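Mlr3007 protein (Mesorhizobium loti, PDB 3QQM) probably catalyses the pyridoxal-phosphate-dependent transfer of the amino group between branched-chain amino acids and 2-oxoglutarate. Local coordinates at residues A[13-18]-A[77-82]; A[99-104]-A[137-142]; A[157-162]-A[204-209]. All blocks are in the same frame, centred on the assembly; numbering follows the deposited sequence.

Interaction 1 of 3, residues A[13-18]-A[77-82]; sequences TADFEL and LARNGD. With EDO (1,2-ethanediol), chain Q.
Asp15 carries its CG anti to the backbone N (chi1 -169°), and Arg79 runs out straight through chi2 before bending at chi3 (-53°), a turn that sets NE beside the carboxylate. The guanidinium then grips Asp15 side-on with two nitrogens: NE donates to OD2 at 2.7 Å and NH2 to OD1 at 3.0 Å. Both bonds are almost straight and use the syn lone pairs, and the two flat groups lie only 11° from coplanar. Asp15 OD1 takes a second bond from the backbone N of Phe16, whose N-H comes in from above the carboxylate plane, so this oxygen is fixed from two directions. A water bridges the same corner, donating to Phe16 O at 2.6 Å and accepting from the backbone N of Arg79.

The contact lies at the end of an antiparallel pair, strands 17-25 and 71-78, in the four-stranded sheet. Leu18 and Leu77 form a hydrogen-bonded pair, N to O in both directions at 2.8 Å, and their side chains turn to the face covered by helix 33-47, where both touch Ala44. Beyond Leu77 the chain enters a type I turn from Ala78 to Gly81, followed by an Asx turn in which Asn80 OD1 accepts from Asp82 N. The Phe16 ring meets Phe49, and Arg79 NH2 approaches Phe16 CZ obliquely at 3.9 Å; with Arg79 CZ 5.6 Å from the ring centroid, any cation-pi attraction is weak at most. On the sheet face away from Leu18 and Leu77, Glu17 is extended beyond CG and its OE1 accepts a hydrogen bond from an ethanediol.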
loop_
_atom_site.group_PDB
_atom_site.type_symbol
_atom_site.label_atom_id
_atom_site.label_comp_id
_atom_site.label_asym_id
_atom_site.label_seq_id
_atom_site.Cartn_x
_atom_site.Cartn_y
_atom_site.Cartn_z
ATOM N N THR A 13 8.706 3.977 18.202
ATOM C CA THR A 13 9.458 4.551 19.355
ATOM C C THR A 13 10.651 5.397 18.827
ATOM O O THR A 13 10.955 6.489 19.348
ATOM C CB THR A 13 9.978 3.451 20.322
ATOM N N ALA A 14 11.306 4.879 17.784
ATOM C CA ALA A 14 12.432 5.555 17.140
ATOM C C ALA A 14 11.933 6.403 15.942
ATOM O O ALA A 14 10.719 6.575 15.730
ATOM C CB ALA A 14 13.485 4.512 16.670
ATOM N N ASP A 15 12.871 6.933 15.167
ATOM C CA ASP A 15 12.544 7.714 13.986
ATOM C C ASP A 15 12.026 6.715 12.950
ATOM O O ASP A 15 12.125 5.523 13.150
ATOM C CB ASP A 15 13.802 8.427 13.491
ATOM C CG ASP A 15 13.527 9.452 12.435
ATOM O OD1 ASP A 15 12.353 9.749 12.131
ATOM O OD2 ASP A 15 14.506 9.989 11.918
ATOM N N PHE A 16 11.465 7.180 11.849
ATOM C CA PHE A 16 10.946 6.247 10.849
ATOM C C PHE A 16 11.738 6.300 9.533
ATOM O O PHE A 16 12.565 7.166 9.340
ATOM C CB PHE A 16 9.479 6.530 10.589
ATOM C CG PHE A 16 9.231 7.892 10.097
ATOM C CD1 PHE A 16 9.333 8.178 8.743
ATOM C CD2 PHE A 16 8.915 8.921 10.991
ATOM C CE1 PHE A 16 9.130 9.453 8.288
ATOM C CE2 PHE A 16 8.693 10.203 10.538
ATOM C CZ PHE A 16 8.789 10.478 9.196
ATOM N N GLU A 17 11.461 5.349 8.658
ATOM C CA GLU A 17 12.082 5.259 7.367
ATOM C C GLU A 17 10.999 5.287 6.317
ATOM O O GLU A 17 9.848 4.979 6.605
ATOM C CB GLU A 17 12.863 3.943 7.223
ATOM C CG GLU A 17 13.963 3.787 8.248
ATOM C CD GLU A 17 14.726 2.468 8.148
ATOM O OE1 GLU A 17 14.570 1.739 7.160
ATOM O OE2 GLU A 17 15.506 2.182 9.065
ATOM N N LEU A 18 11.353 5.722 5.115
ATOM C CA LEU A 18 10.419 5.709 3.995
ATOM C C LEU A 18 10.582 4.359 3.325
ATOM O O LEU A 18 11.696 3.846 3.210
ATOM C CB LEU A 18 10.689 6.852 3.016
ATOM C CG LEU A 18 10.359 8.218 3.619
ATOM C CD1 LEU A 18 10.844 9.365 2.738
ATOM C CD2 LEU A 18 8.831 8.323 3.885
ATOM N N LEU A 77 14.502 3.992 3.021
ATOM C CA LEU A 77 15.334 5.173 3.180
ATOM C C LEU A 77 15.238 5.760 4.595
ATOM O O LEU A 77 14.147 6.023 5.103
ATOM C CB LEU A 77 14.880 6.228 2.182
ATOM C CG LEU A 77 15.629 7.551 2.141
ATOM C CD1 LEU A 77 17.069 7.348 1.624
ATOM C CD2 LEU A 77 14.847 8.548 1.276
ATOM N N ALA A 78 16.387 5.967 5.212
ATOM C CA ALA A 78 16.475 6.577 6.529
ATOM C C ALA A 78 16.745 8.078 6.339
ATOM O O ALA A 78 17.301 8.493 5.306
ATOM C CB ALA A 78 17.579 5.932 7.372
ATOM N N ARG A 79 16.337 8.872 7.331
ATOM C CA ARG A 79 16.491 10.320 7.309
ATOM C C ARG A 79 17.936 10.778 7.015
ATOM O O ARG A 79 18.138 11.834 6.416
ATOM C CB ARG A 79 16.006 10.901 8.636
ATOM C CG ARG A 79 16.077 12.426 8.755
ATOM C CD ARG A 79 15.654 12.870 10.138
ATOM N NE ARG A 79 14.343 12.323 10.488
ATOM C CZ ARG A 79 13.171 12.851 10.115
ATOM N NH1 ARG A 79 13.121 13.946 9.350
ATOM N NH2 ARG A 79 12.035 12.271 10.488
ATOM N N ASN A 80 18.927 9.994 7.420
ATOM C CA ASN A 80 20.308 10.356 7.136
ATOM C C ASN A 80 20.750 10.016 5.698
ATOM O O ASN A 80 21.916 10.247 5.332
ATOM C CB ASN A 80 21.275 9.744 8.174
ATOM C CG ASN A 80 21.220 8.196 8.237
ATOM O OD1 ASN A 80 20.725 7.504 7.328
ATOM N ND2 ASN A 80 21.742 7.662 9.328
ATOM N N GLY A 81 19.830 9.486 4.881
ATOM C CA GLY A 81 20.159 9.111 3.486
ATOM C C GLY A 81 20.554 7.637 3.317
ATOM O O GLY A 81 20.692 7.174 2.188
ATOM N N ASP A 82 20.750 6.907 4.428
ATOM C CA ASP A 82 21.087 5.471 4.362
ATOM C C ASP A 82 19.934 4.773 3.672
ATOM O O ASP A 82 18.752 5.118 3.910
ATOM C CB ASP A 82 21.357 4.838 5.754
ATOM C CG ASP A 82 22.676 5.345 6.423
ATOM O OD1 ASP A 82 23.457 6.061 5.766
ATOM O OD2 ASP A 82 22.924 5.019 7.623
HETATM C C1 EDO Q . 18.602 2.404 6.244
HETATM O O1 EDO Q . 18.364 1.793 7.512
HETATM C C2 EDO Q . 17.465 2.105 5.261
HETATM O O2 EDO Q . 16.870 0.821 5.456
HETATM O O HOH W 1 15.172 7.458 9.709
#

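Interaction 2 of 3, residues A[99-104]-A[137-142]; sequences WILRLA and ADEVLL. With EDO (1,2-ethanediol), chain B; EDO (1,2-ethanediol), chain T.
Leu101 and Leu141 meet through their CD1 methyls at 4.1 Å, while the other methyl of Leu101, CD2, lies 3.5 Å from Glu139 CB. Beside them the indole of Trp99 takes Asp138 CB over one face: the methylene stands 3.6 Å from the centroid of the five-membered ring, a CH-pi contact, and Glu139 CB approaches CE3 obliquely. An alanine in place of Trp99 would probably leave Asp138 CB without its aromatic partner and open a gap beside Glu139 CB. On the reverse face of the sheet, Ala104 CB presses on Val140 CG1 at 3.4 Å, tighter than usual, with Ala128 of helix 123-130 packed against both.

The two strands run parallel in the six-stranded mixed sheet, and the connection between them contains helix 123-130, whose Ala128 and Arg129 touch Val140. Leu141 N bonds to Arg102 O, and Ala104 N to Leu141 O at 2.9 Å; both lie nearly along the C=O axis. Towards the start the pairing slackens, the bonds from Glu139 N to Ile100 O and from Arg102 N to Glu139 O being weak.

There Asp138 takes over with its side chain. Its CG sits beside the backbone N (chi1 -65°), and OD2 accepts from Ile100 N at 2.8 Å through the anti lone pair, almost straight, while Asp138 N donates back to Ile100 O. OD1 accepts from an ethanediol. Glu139, bent at chi2, bonds through OE1 to Val140 N and Thr153 OG1, and through OE2 to Thr155 OG1 and Ile154 N.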
loop_
_atom_site.group_PDB
_atom_site.type_symbol
_atom_site.label_atom_id
_atom_site.label_comp_id
_atom_site.label_asym_id
_atom_site.label_seq_id
_atom_site.Cartn_x
_atom_site.Cartn_y
_atom_site.Cartn_z
ATOM N N TRP A 99 -9.705 -12.901 -1.327
ATOM C CA TRP A 99 -9.326 -12.502 0.033
ATOM C C TRP A 99 -10.529 -12.118 0.893
ATOM O O TRP A 99 -11.415 -11.377 0.440
ATOM C CB TRP A 99 -8.359 -11.312 -0.039
ATOM C CG TRP A 99 -6.929 -11.687 -0.107
ATOM C CD1 TRP A 99 -6.401 -12.870 -0.550
ATOM C CD2 TRP A 99 -5.823 -10.812 0.079
ATOM N NE1 TRP A 99 -5.043 -12.829 -0.501
ATOM C CE2 TRP A 99 -4.654 -11.567 -0.148
ATOM C CE3 TRP A 99 -5.703 -9.485 0.476
ATOM C CZ2 TRP A 99 -3.393 -11.041 0.006
ATOM C CZ3 TRP A 99 -4.459 -8.962 0.631
ATOM C CH2 TRP A 99 -3.306 -9.739 0.400
ATOM N N ILE A 100 -10.546 -12.644 2.123
ATOM C CA ILE A 100 -11.590 -12.369 3.085
ATOM C C ILE A 100 -11.190 -11.131 3.861
ATOM O O ILE A 100 -10.062 -11.051 4.356
ATOM C CB ILE A 100 -11.757 -13.521 4.102
ATOM C CG1 ILE A 100 -12.040 -14.858 3.398
ATOM C CG2 ILE A 100 -12.880 -13.193 5.098
ATOM C CD1 ILE A 100 -12.149 -16.029 4.363
ATOM N N LEU A 101 -12.104 -10.168 3.965
ATOM C CA LEU A 101 -11.834 -8.930 4.697
ATOM C C LEU A 101 -12.660 -8.852 5.942
ATOM O O LEU A 101 -13.786 -9.338 5.961
ATOM C CB LEU A 101 -12.191 -7.707 3.842
ATOM C CG LEU A 101 -11.573 -7.659 2.467
ATOM C CD1 LEU A 101 -12.072 -6.442 1.730
ATOM C CD2 LEU A 101 -10.064 -7.649 2.568
ATOM N N ARG A 102 -12.105 -8.198 6.964
ATOM C CA ARG A 102 -12.792 -7.941 8.224
ATOM C C ARG A 102 -12.464 -6.494 8.644
ATOM O O ARG A 102 -11.432 -5.927 8.226
ATOM C CB ARG A 102 -12.344 -8.892 9.335
ATOM C CG ARG A 102 -12.452 -10.365 9.016
ATOM C CD ARG A 102 -13.845 -10.835 8.934
ATOM N NE ARG A 102 -14.451 -10.886 10.267
ATOM C CZ ARG A 102 -14.490 -11.973 11.044
ATOM N NH1 ARG A 102 -13.960 -13.134 10.646
ATOM N NH2 ARG A 102 -15.061 -11.891 12.230
ATOM N N LEU A 103 -13.320 -5.919 9.487
ATOM C CA LEU A 103 -13.141 -4.561 9.978
ATOM C C LEU A 103 -12.451 -4.539 11.326
ATOM O O LEU A 103 -12.891 -5.194 12.287
ATOM C CB LEU A 103 -14.491 -3.876 10.135
ATOM C CG LEU A 103 -14.516 -2.442 10.674
ATOM C CD1 LEU A 103 -13.858 -1.474 9.704
ATOM C CD2 LEU A 103 -15.966 -2.037 10.948
ATOM N N ALA A 104 -11.368 -3.787 11.402
ATOM C CA ALA A 104 -10.656 -3.644 12.646
ATOM C C ALA A 104 -11.367 -2.627 13.503
ATOM O O ALA A 104 -12.039 -1.745 12.982
ATOM C CB ALA A 104 -9.216 -3.148 12.401
ATOM N N ALA A 137 -9.101 -13.377 8.368
ATOM C CA ALA A 137 -9.003 -12.296 7.396
ATOM C C ALA A 137 -7.659 -12.285 6.674
ATOM O O ALA A 137 -6.601 -12.312 7.290
ATOM C CB ALA A 137 -9.243 -10.939 8.086
ATOM N N ASP A 138 -7.714 -12.276 5.363
ATOM C CA ASP A 138 -6.512 -12.196 4.548
ATOM C C ASP A 138 -6.037 -10.747 4.611
ATOM O O ASP A 138 -4.817 -10.470 4.562
ATOM C CB ASP A 138 -6.823 -12.628 3.135
ATOM C CG ASP A 138 -7.210 -14.092 3.060
ATOM O OD1 ASP A 138 -6.302 -14.948 3.273
ATOM O OD2 ASP A 138 -8.395 -14.385 2.765
ATOM N N GLU A 139 -7.004 -9.827 4.786
ATOM C CA GLU A 139 -6.716 -8.398 4.919
ATOM C C GLU A 139 -7.716 -7.756 5.880
ATOM O O GLU A 139 -8.872 -8.134 5.940
ATOM C CB GLU A 139 -6.716 -7.715 3.540
ATOM C CG GLU A 139 -6.529 -6.180 3.501
ATOM C CD GLU A 139 -5.204 -5.687 4.116
ATOM O OE1 GLU A 139 -4.888 -6.062 5.258
ATOM O OE2 GLU A 139 -4.534 -4.828 3.486
ATOM N N VAL A 140 -7.239 -6.762 6.616
ATOM C CA VAL A 140 -8.012 -6.070 7.607
ATOM C C VAL A 140 -8.190 -4.633 7.194
ATOM O O VAL A 140 -7.209 -3.949 6.883
ATOM C CB VAL A 140 -7.262 -6.132 8.974
ATOM C CG1 VAL A 140 -8.013 -5.377 10.074
ATOM C CG2 VAL A 140 -7.054 -7.556 9.361
ATOM N N LEU A 141 -9.432 -4.159 7.200
ATOM C CA LEU A 141 -9.704 -2.787 6.852
ATOM C C LEU A 141 -9.799 -1.926 8.107
ATOM O O LEU A 141 -10.175 -2.410 9.185
ATOM C CB LEU A 141 -11.013 -2.656 6.068
ATOM C CG LEU A 141 -11.200 -3.499 4.799
ATOM C CD1 LEU A 141 -12.517 -3.112 4.095
ATOM C CD2 LEU A 141 -9.997 -3.348 3.853
ATOM N N LEU A 142 -9.445 -0.649 7.952
ATOM C CA LEU A 142 -9.524 0.336 9.014
ATOM C C LEU A 142 -10.398 1.512 8.555
ATOM O O LEU A 142 -10.321 1.938 7.400
ATOM C CB LEU A 142 -8.133 0.896 9.374
ATOM C CG LEU A 142 -7.075 -0.064 9.925
ATOM C CD1 LEU A 142 -6.507 -0.888 8.784
ATOM C CD2 LEU A 142 -5.963 0.697 10.613
HETATM C C1 EDO B . -6.593 -18.642 3.783
HETATM O O1 EDO B . -6.526 -17.492 2.927
HETATM C C2 EDO B . -7.424 -18.338 5.027
HETATM O O2 EDO B . -8.642 -17.643 4.699
HETATM C C1 EDO T . -0.662 -8.830 5.468
HETATM O O1 EDO T . -0.233 -9.582 6.605
HETATM C C2 EDO T . -2.085 -9.241 5.090
HETATM O O2 EDO T . -3.054 -8.428 5.747
#

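Interaction 3 of 3, residues A[157-162]-A[204-209]; sequences VFADFG and KALFVG. With EDO (1,2-ethanediol), chain V.
Asp160 O is held by two consecutive N-H groups of the facing strand, Ala205 N at 3.2 Å and, through a weak, bent bond, Lys204 N. Two residues opposite one make this a classic beta bulge, which ends the regular pairing of strands 156-160 and 205-210. Asp160 N answers with a bond to Ala205 O at 2.8 Å. In the side chain CG is anti to the backbone N (chi1 -178°), and OD1 accepts from Gly162 N in an Asx turn; Gly164 N is a second donor to that oxygen. Lys204 CG packs on Gly162 CA at 3.7 Å.

Further in, Phe158 and Phe207 form an antiparallel hydrogen-bonded pair. Phe207 N lies nearly in line with the C=O of Phe158, 2.8 Å from Phe158 O, though the N-H itself is bent (153°); the return bond from Phe158 N reaches Phe207 O from well outside the carbonyl plane. The Phe158 ring turns its edge to Gly209 N, and an ethanediol oxygen lies over one face of the Phe207 ring. On the other face of the sheet, Leu206 CD1 reaches across to both Ala159 CB (3.9 Å) and Val157 CG1 (4.0 Å).

The backbone bonds fix the register. Apolar contact adds to the hold on Val157 and Ala159 on one face, while the bulge and Asx turn satisfy Asp160 O and OD1 where strand 156-160 leaves the regular pairing.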
loop_
_atom_site.group_PDB
_atom_site.type_symbol
_atom_site.label_atom_id
_atom_site.label_comp_id
_atom_site.label_asym_id
_atom_site.label_seq_id
_atom_site.Cartn_x
_atom_site.Cartn_y
_atom_site.Cartn_z
ATOM N N VAL A 157 -8.590 0.156 -0.998
ATOM C CA VAL A 157 -9.874 -0.502 -1.255
ATOM C C VAL A 157 -10.538 0.036 -2.505
ATOM O O VAL A 157 -10.479 1.219 -2.781
ATOM C CB VAL A 157 -10.827 -0.284 -0.054
ATOM C CG1 VAL A 157 -12.193 -0.959 -0.297
ATOM C CG2 VAL A 157 -10.182 -0.796 1.224
ATOM N N PHE A 158 -11.189 -0.848 -3.250
ATOM C CA PHE A 158 -11.854 -0.485 -4.493
ATOM C C PHE A 158 -13.163 -1.235 -4.538
ATOM O O PHE A 158 -13.182 -2.487 -4.524
ATOM C CB PHE A 158 -10.984 -0.859 -5.684
ATOM C CG PHE A 158 -9.620 -0.231 -5.648
ATOM C CD1 PHE A 158 -8.577 -0.862 -5.006
ATOM C CD2 PHE A 158 -9.387 0.978 -6.261
ATOM C CE1 PHE A 158 -7.339 -0.301 -4.962
ATOM C CE2 PHE A 158 -8.168 1.561 -6.207
ATOM C CZ PHE A 158 -7.120 0.915 -5.560
ATOM N N ALA A 159 -14.258 -0.471 -4.579
ATOM C CA ALA A 159 -15.590 -1.033 -4.554
ATOM C C ALA A 159 -16.404 -0.628 -5.771
ATOM O O ALA A 159 -16.488 0.555 -6.124
ATOM C CB ALA A 159 -16.293 -0.615 -3.270
ATOM N N ASP A 160 -17.012 -1.628 -6.397
ATOM C CA ASP A 160 -17.843 -1.447 -7.575
ATOM C C ASP A 160 -19.278 -1.572 -7.139
ATOM O O ASP A 160 -19.740 -2.675 -6.834
ATOM C CB ASP A 160 -17.504 -2.525 -8.582
ATOM C CG ASP A 160 -18.293 -2.405 -9.893
ATOM O OD1 ASP A 160 -19.310 -1.657 -9.977
ATOM O OD2 ASP A 160 -17.858 -3.069 -10.846
ATOM N N PHE A 161 -19.995 -0.448 -7.094
ATOM C CA PHE A 161 -21.404 -0.476 -6.644
ATOM C C PHE A 161 -22.382 -0.814 -7.750
ATOM O O PHE A 161 -23.592 -0.656 -7.573
ATOM C CB PHE A 161 -21.788 0.821 -5.935
ATOM C CG PHE A 161 -21.028 1.035 -4.652
ATOM C CD1 PHE A 161 -21.416 0.374 -3.480
ATOM C CD2 PHE A 161 -19.918 1.871 -4.610
ATOM C CE1 PHE A 161 -20.716 0.546 -2.305
ATOM C CE2 PHE A 161 -19.213 2.055 -3.414
ATOM C CZ PHE A 161 -19.606 1.391 -2.268
ATOM N N GLY A 162 -21.854 -1.267 -8.889
ATOM C CA GLY A 162 -22.685 -1.689 -10.012
ATOM C C GLY A 162 -22.364 -1.092 -11.369
ATOM O O GLY A 162 -22.549 -1.744 -12.386
ATOM N N LYS A 204 -21.314 -4.656 -5.638
ATOM C CA LYS A 204 -21.494 -5.778 -6.550
ATOM C C LYS A 204 -20.159 -6.511 -6.747
ATOM O O LYS A 204 -20.132 -7.698 -7.056
ATOM C CB LYS A 204 -21.993 -5.288 -7.898
ATOM C CG LYS A 204 -23.311 -4.603 -7.879
ATOM C CD LYS A 204 -24.420 -5.569 -7.539
ATOM C CE LYS A 204 -25.762 -4.876 -7.549
ATOM N NZ LYS A 204 -26.878 -5.829 -7.227
ATOM N N ALA A 205 -19.062 -5.770 -6.644
ATOM C CA ALA A 205 -17.711 -6.341 -6.757
ATOM C C ALA A 205 -16.812 -5.539 -5.811
ATOM O O ALA A 205 -17.035 -4.340 -5.579
ATOM C CB ALA A 205 -17.201 -6.309 -8.180
ATOM N N LEU A 206 -15.843 -6.215 -5.218
ATOM C CA LEU A 206 -14.979 -5.589 -4.270
ATOM C C LEU A 206 -13.584 -6.109 -4.445
ATOM O O LEU A 206 -13.392 -7.291 -4.755
ATOM C CB LEU A 206 -15.490 -5.900 -2.864
ATOM C CG LEU A 206 -14.720 -5.314 -1.691
ATOM C CD1 LEU A 206 -14.660 -3.799 -1.778
ATOM C CD2 LEU A 206 -15.365 -5.755 -0.390
ATOM N N PHE A 207 -12.613 -5.215 -4.277
ATOM C CA PHE A 207 -11.217 -5.552 -4.389
ATOM C C PHE A 207 -10.397 -4.769 -3.395
ATOM O O PHE A 207 -10.823 -3.735 -2.896
ATOM C CB PHE A 207 -10.643 -5.143 -5.768
ATOM C CG PHE A 207 -11.402 -5.675 -6.947
ATOM C CD1 PHE A 207 -12.454 -4.982 -7.467
ATOM C CD2 PHE A 207 -11.002 -6.845 -7.583
ATOM C CE1 PHE A 207 -13.134 -5.464 -8.567
ATOM C CE2 PHE A 207 -11.676 -7.340 -8.684
ATOM C CZ PHE A 207 -12.734 -6.655 -9.178
ATOM N N VAL A 208 -9.202 -5.270 -3.124
ATOM C CA VAL A 208 -8.204 -4.542 -2.345
ATOM C C VAL A 208 -6.996 -4.665 -3.239
ATOM O O VAL A 208 -6.909 -5.603 -4.027
ATOM C CB VAL A 208 -7.953 -5.080 -0.925
ATOM C CG1 VAL A 208 -9.153 -4.734 -0.011
ATOM C CG2 VAL A 208 -7.636 -6.580 -0.928
ATOM N N GLY A 209 -6.091 -3.710 -3.200
ATOM C CA GLY A 209 -4.911 -3.830 -4.052
ATOM C C GLY A 209 -3.744 -2.974 -3.675
ATOM O O GLY A 209 -3.862 -2.077 -2.822
HETATM C C1 EDO V . -15.430 -10.341 -5.268
HETATM O O1 EDO V . -16.424 -9.414 -4.813
HETATM C C2 EDO V . -15.237 -10.220 -6.782
HETATM O O2 EDO V . -14.599 -8.978 -7.136
#

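In the fold
Interactions 2 and 3 belong to the same six-stranded mixed sheet and touch: Leu101 CD1 packs on Val208 CG1, Trp99 CE3 on Val208 CG2, and Leu141 CD2 on Val157 CG2. Interaction 2 is the buried one, a parallel pairing inside the sheet, whereas interaction 3 is antiparallel and runs out at its bulge towards exposed Lys204 and Gly162. Interaction 1 sits in the other, four-stranded sheet, about 29 and about 34 Å from interactions 2 and 3, centre to centre, and is partly buried. It adds a salt bridge and a water bridge to one hydrogen-bonded backbone pair; the other two rest mainly on backbone bonds and apolar side chains, with single carboxylates (Asp138, Asp160) accepting backbone N-H groups.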